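PDB 3N89: defective in germ line development protein 3, isoform a from Caenorhabditis elegans, which probably acts in germline development, its four KH domains, a fold often used for RNA binding, packing into one globular platform. Local coordinates for residues M263-K268 against N314-R319. Residues are numbered along the deposited sequence; the frame is centred on the assembly and turned at random.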
ATOM      1  N   MET A 263      -2.301  -1.070 -12.569  1.00 25.20           N
ATOM      2  CA  MET A 263      -1.204  -0.772 -13.478  1.00 25.11           C
ATOM      3  C   MET A 263      -1.755  -0.278 -14.804  1.00 24.41           C
ATOM      4  O   MET A 263      -2.577  -0.952 -15.424  1.00 23.31           O
ATOM      5  CB  MET A 263      -0.378  -2.031 -13.696  1.00 25.96           C
ATOM      6  CG  MET A 263       0.903  -1.805 -14.443  1.00 28.55           C
ATOM      7  SD  MET A 263       1.822  -3.336 -14.491  1.00 31.22           S
ATOM      8  CE  MET A 263       0.923  -4.215 -15.750  1.00 28.09           C
ATOM      9  N   CYS A 264      -1.302   0.892 -15.240  1.00 22.90           N
ATOM     10  CA  CYS A 264      -1.773   1.458 -16.495  1.00 23.86           C
ATOM     11  C   CYS A 264      -0.742   1.376 -17.623  1.00 23.05           C
ATOM     12  O   CYS A 264       0.460   1.225 -17.385  1.00 22.72           O
ATOM     13  CB  CYS A 264      -2.187   2.918 -16.282  1.00 24.26           C
ATOM     14  SG  CYS A 264      -3.403   3.169 -14.954  1.00 37.62           S
ATOM     15  N   PHE A 265      -1.237   1.468 -18.853  1.00 22.31           N
ATOM     16  CA  PHE A 265      -0.403   1.442 -20.052  1.00 22.35           C
ATOM     17  C   PHE A 265      -1.260   1.556 -21.304  1.00 23.16           C
ATOM     18  O   PHE A 265      -2.470   1.318 -21.264  1.00 22.53           O
ATOM     19  CB  PHE A 265       0.433   0.157 -20.139  1.00 19.73           C
ATOM     20  CG  PHE A 265      -0.383  -1.104 -20.195  1.00 17.96           C
ATOM     21  CD1 PHE A 265      -0.940  -1.643 -19.038  1.00 19.70           C
ATOM     22  CD2 PHE A 265      -0.586  -1.766 -21.399  1.00 17.91           C
ATOM     23  CE1 PHE A 265      -1.685  -2.827 -19.083  1.00 17.59           C
ATOM     24  CE2 PHE A 265      -1.331  -2.953 -21.455  1.00 15.35           C
ATOM     25  CZ  PHE A 265      -1.879  -3.480 -20.293  1.00 16.27           C
ATOM     26  N   ASN A 266      -0.624   1.934 -22.411  1.00 22.43           N
ATOM     27  CA  ASN A 266      -1.310   2.066 -23.693  1.00 21.91           C
ATOM     28  C   ASN A 266      -0.863   0.922 -24.597  1.00 19.88           C
ATOM     29  O   ASN A 266       0.209   0.363 -24.405  1.00 19.35           O
ATOM     30  CB  ASN A 266      -0.964   3.407 -24.347  1.00 22.39           C
ATOM     31  CG  ASN A 266      -1.283   4.594 -23.452  1.00 24.75           C
ATOM     32  OD1 ASN A 266      -2.213   4.550 -22.650  1.00 26.01           O
ATOM     33  ND2 ASN A 266      -0.519   5.671 -23.602  1.00 25.89           N
ATOM     34  N   ILE A 267      -1.669   0.564 -25.585  1.00 19.65           N
ATOM     35  CA  ILE A 267      -1.265  -0.523 -26.459  1.00 20.98           C
ATOM     36  C   ILE A 267      -1.877  -0.470 -27.855  1.00 23.27           C
ATOM     37  O   ILE A 267      -3.099  -0.461 -28.009  1.00 23.32           O
ATOM     38  CB  ILE A 267      -1.569  -1.893 -25.792  1.00 19.93           C
ATOM     39  CG1 ILE A 267      -1.025  -3.026 -26.659  1.00 18.83           C
ATOM     40  CG2 ILE A 267      -3.061  -2.057 -25.551  1.00 17.33           C
ATOM     41  CD1 ILE A 267      -0.772  -4.294 -25.888  1.00 20.72           C
ATOM     42  N   LYS A 268      -1.016  -0.412 -28.870  1.00 25.35           N
ATOM     43  CA  LYS A 268      -1.470  -0.377 -30.258  1.00 26.99           C
ATOM     44  C   LYS A 268      -2.255  -1.654 -30.526  1.00 28.36           C
ATOM     45  O   LYS A 268      -1.841  -2.740 -30.118  1.00 26.32           O
ATOM     46  CB  LYS A 268      -0.273  -0.286 -31.217  1.00 27.45           C
ATOM     47  CG  LYS A 268       0.058   1.131 -31.700  1.00 26.96           C
ATOM     48  CD  LYS A 268       1.308   1.161 -32.566  1.00 26.94           C
ATOM     49  CE  LYS A 268       2.560   0.876 -31.735  1.00 32.47           C
ATOM     50  NZ  LYS A 268       3.840   0.886 -32.521  1.00 28.90           N
ATOM     51  N   ASN A 314      -5.473   1.513 -27.596  1.00 39.46           N
ATOM     52  CA  ASN A 314      -6.283   1.257 -26.403  1.00 35.63           C
ATOM     53  C   ASN A 314      -5.560   1.676 -25.123  1.00 33.71           C
ATOM     54  O   ASN A 314      -4.349   1.492 -25.002  1.00 33.40           O
ATOM     55  CB  ASN A 314      -6.606  -0.234 -26.286  1.00 35.78           C
ATOM     56  CG  ASN A 314      -7.541  -0.725 -27.366  1.00 36.92           C
ATOM     57  OD1 ASN A 314      -8.732  -0.402 -27.373  1.00 37.45           O
ATOM     58  ND2 ASN A 314      -7.008  -1.524 -28.288  1.00 38.94           N
ATOM     59  N   CYS A 315      -6.307   2.235 -24.172  1.00 31.90           N
ATOM     60  CA  CYS A 315      -5.750   2.629 -22.877  1.00 29.93           C
ATOM     61  C   CYS A 315      -6.161   1.529 -21.907  1.00 27.31           C
ATOM     62  O   CYS A 315      -7.325   1.422 -21.534  1.00 26.56           O
ATOM     63  CB  CYS A 315      -6.333   3.958 -22.397  1.00 30.96           C
ATOM     64  SG  CYS A 315      -5.959   5.374 -23.441  1.00 39.02           S
ATOM     65  N   ALA A 316      -5.206   0.697 -21.517  1.00 25.51           N
ATOM     66  CA  ALA A 316      -5.494  -0.397 -20.609  1.00 24.82           C
ATOM     67  C   ALA A 316      -5.212  -0.027 -19.160  1.00 25.01           C
ATOM     68  O   ALA A 316      -4.437   0.881 -18.873  1.00 25.46           O
ATOM     69  CB  ALA A 316      -4.680  -1.626 -21.000  1.00 23.66           C
ATOM     70  N   SER A 317      -5.857  -0.752 -18.254  1.00 25.54           N
ATOM     71  CA  SER A 317      -5.698  -0.561 -16.823  1.00 25.67           C
ATOM     72  C   SER A 317      -6.089  -1.877 -16.158  1.00 25.98           C
ATOM     73  O   SER A 317      -7.154  -2.429 -16.435  1.00 25.73           O
ATOM     74  CB  SER A 317      -6.608   0.569 -16.331  1.00 27.60           C
ATOM     75  OG  SER A 317      -6.649   0.627 -14.914  1.00 26.44           O
ATOM     76  N   LEU A 318      -5.215  -2.390 -15.300  1.00 25.19           N
ATOM     77  CA  LEU A 318      -5.479  -3.639 -14.596  1.00 25.28           C
ATOM     78  C   LEU A 318      -5.601  -3.330 -13.115  1.00 24.99           C
ATOM     79  O   LEU A 318      -4.742  -2.651 -12.553  1.00 26.69           O
ATOM     80  CB  LEU A 318      -4.344  -4.645 -14.823  1.00 26.11           C
ATOM     81  CG  LEU A 318      -4.245  -5.265 -16.222  1.00 26.99           C
ATOM     82  CD1 LEU A 318      -4.003  -4.176 -17.234  1.00 29.20           C
ATOM     83  CD2 LEU A 318      -3.105  -6.271 -16.285  1.00 29.73           C
ATOM     84  N   ARG A 319      -6.678  -3.797 -12.490  1.00 23.12           N
ATOM     85  CA  ARG A 319      -6.867  -3.556 -11.066  1.00 22.34           C
ATOM     86  C   ARG A 319      -6.988  -4.864 -10.290  1.00 21.64           C
ATOM     87  O   ARG A 319      -7.119  -5.944 -10.875  1.00 21.98           O
ATOM     88  CB  ARG A 319      -8.116  -2.704 -10.806  1.00 25.29           C
ATOM     89  CG  ARG A 319      -8.184  -1.371 -11.546  1.00 26.48           C
ATOM     90  CD  ARG A 319      -8.917  -1.519 -12.866  1.00 26.69           C
ATOM     91  NE  ARG A 319      -9.128  -0.227 -13.508  1.00 28.62           N
ATOM     92  CZ  ARG A 319      -9.894   0.737 -13.007  1.00 29.06           C
ATOM     93  NH1 ARG A 319     -10.526   0.554 -11.857  1.00 29.26           N
ATOM     94  NH2 ARG A 319     -10.024   1.886 -13.654  1.00 28.75           N
TER
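The carbonyl oxygen of Phe265 takes the backbone N-H of Ala316, Ala316 N lying 2.8 Å from Phe265 O and nearly in line with the C=O. The return bond is longer: Phe265 N stands 3.3 Å from Ala316 O, above the plane of that carbonyl. Two more antiparallel hydrogen-bonded pairs, Met263 with Leu318 and Ile267 with Asn314, repeat the reciprocal pattern, giving six bonds between 263-268 and 314-319. From the non-hydrogen-bonded positions between them, Ser317 CA and Asn266 CA direct CA-H...O contacts to Met263 O and Asn314 O.

The face carrying Met263, Phe265, Ile267, Asn314, Ala316 and Leu318 is largely apolar and centres on the Phe265 ring. Its CG sits between the backbone N and the carbonyl carbon (chi1 61°), and the ring comes over toward the opposite strand. There Ala316 CB lies over one face in a CH-pi contact, 3.7 Å from the ring centroid and offset toward the rim, nearest CZ. Leu318 CD1 comes to the ring edge at CE1, close to the ring plane. Tyr332 of helix 325-335 adds an edge-to-face ring contact, and Met263 and Leu318 also touch this helix. An alanine in place of Phe265 would probably open a gap toward helix 325-335, taking the ring face from Ala316 CB and the ring edge from Leu318 CD1.

Cys264, Asn266, Cys315 and Ser317 line the other, partly exposed side, where contacts across the strands are loose: Asn266 OD1 is 3.9 Å from Cys315 SG. Arg319 NE donates a hydrogen bond to Ser317 OG (3.0 Å) within one strand. The contact thus pairs neighbouring strands of the fourth KH domain in a sheet continued by strand 29-35 of the first, where Cys264 bonds the backbone of Thr31; backbone bonds fix the register, and apolar side chains of one face pack against helix 325-335, as in the layered alpha/beta KH fold.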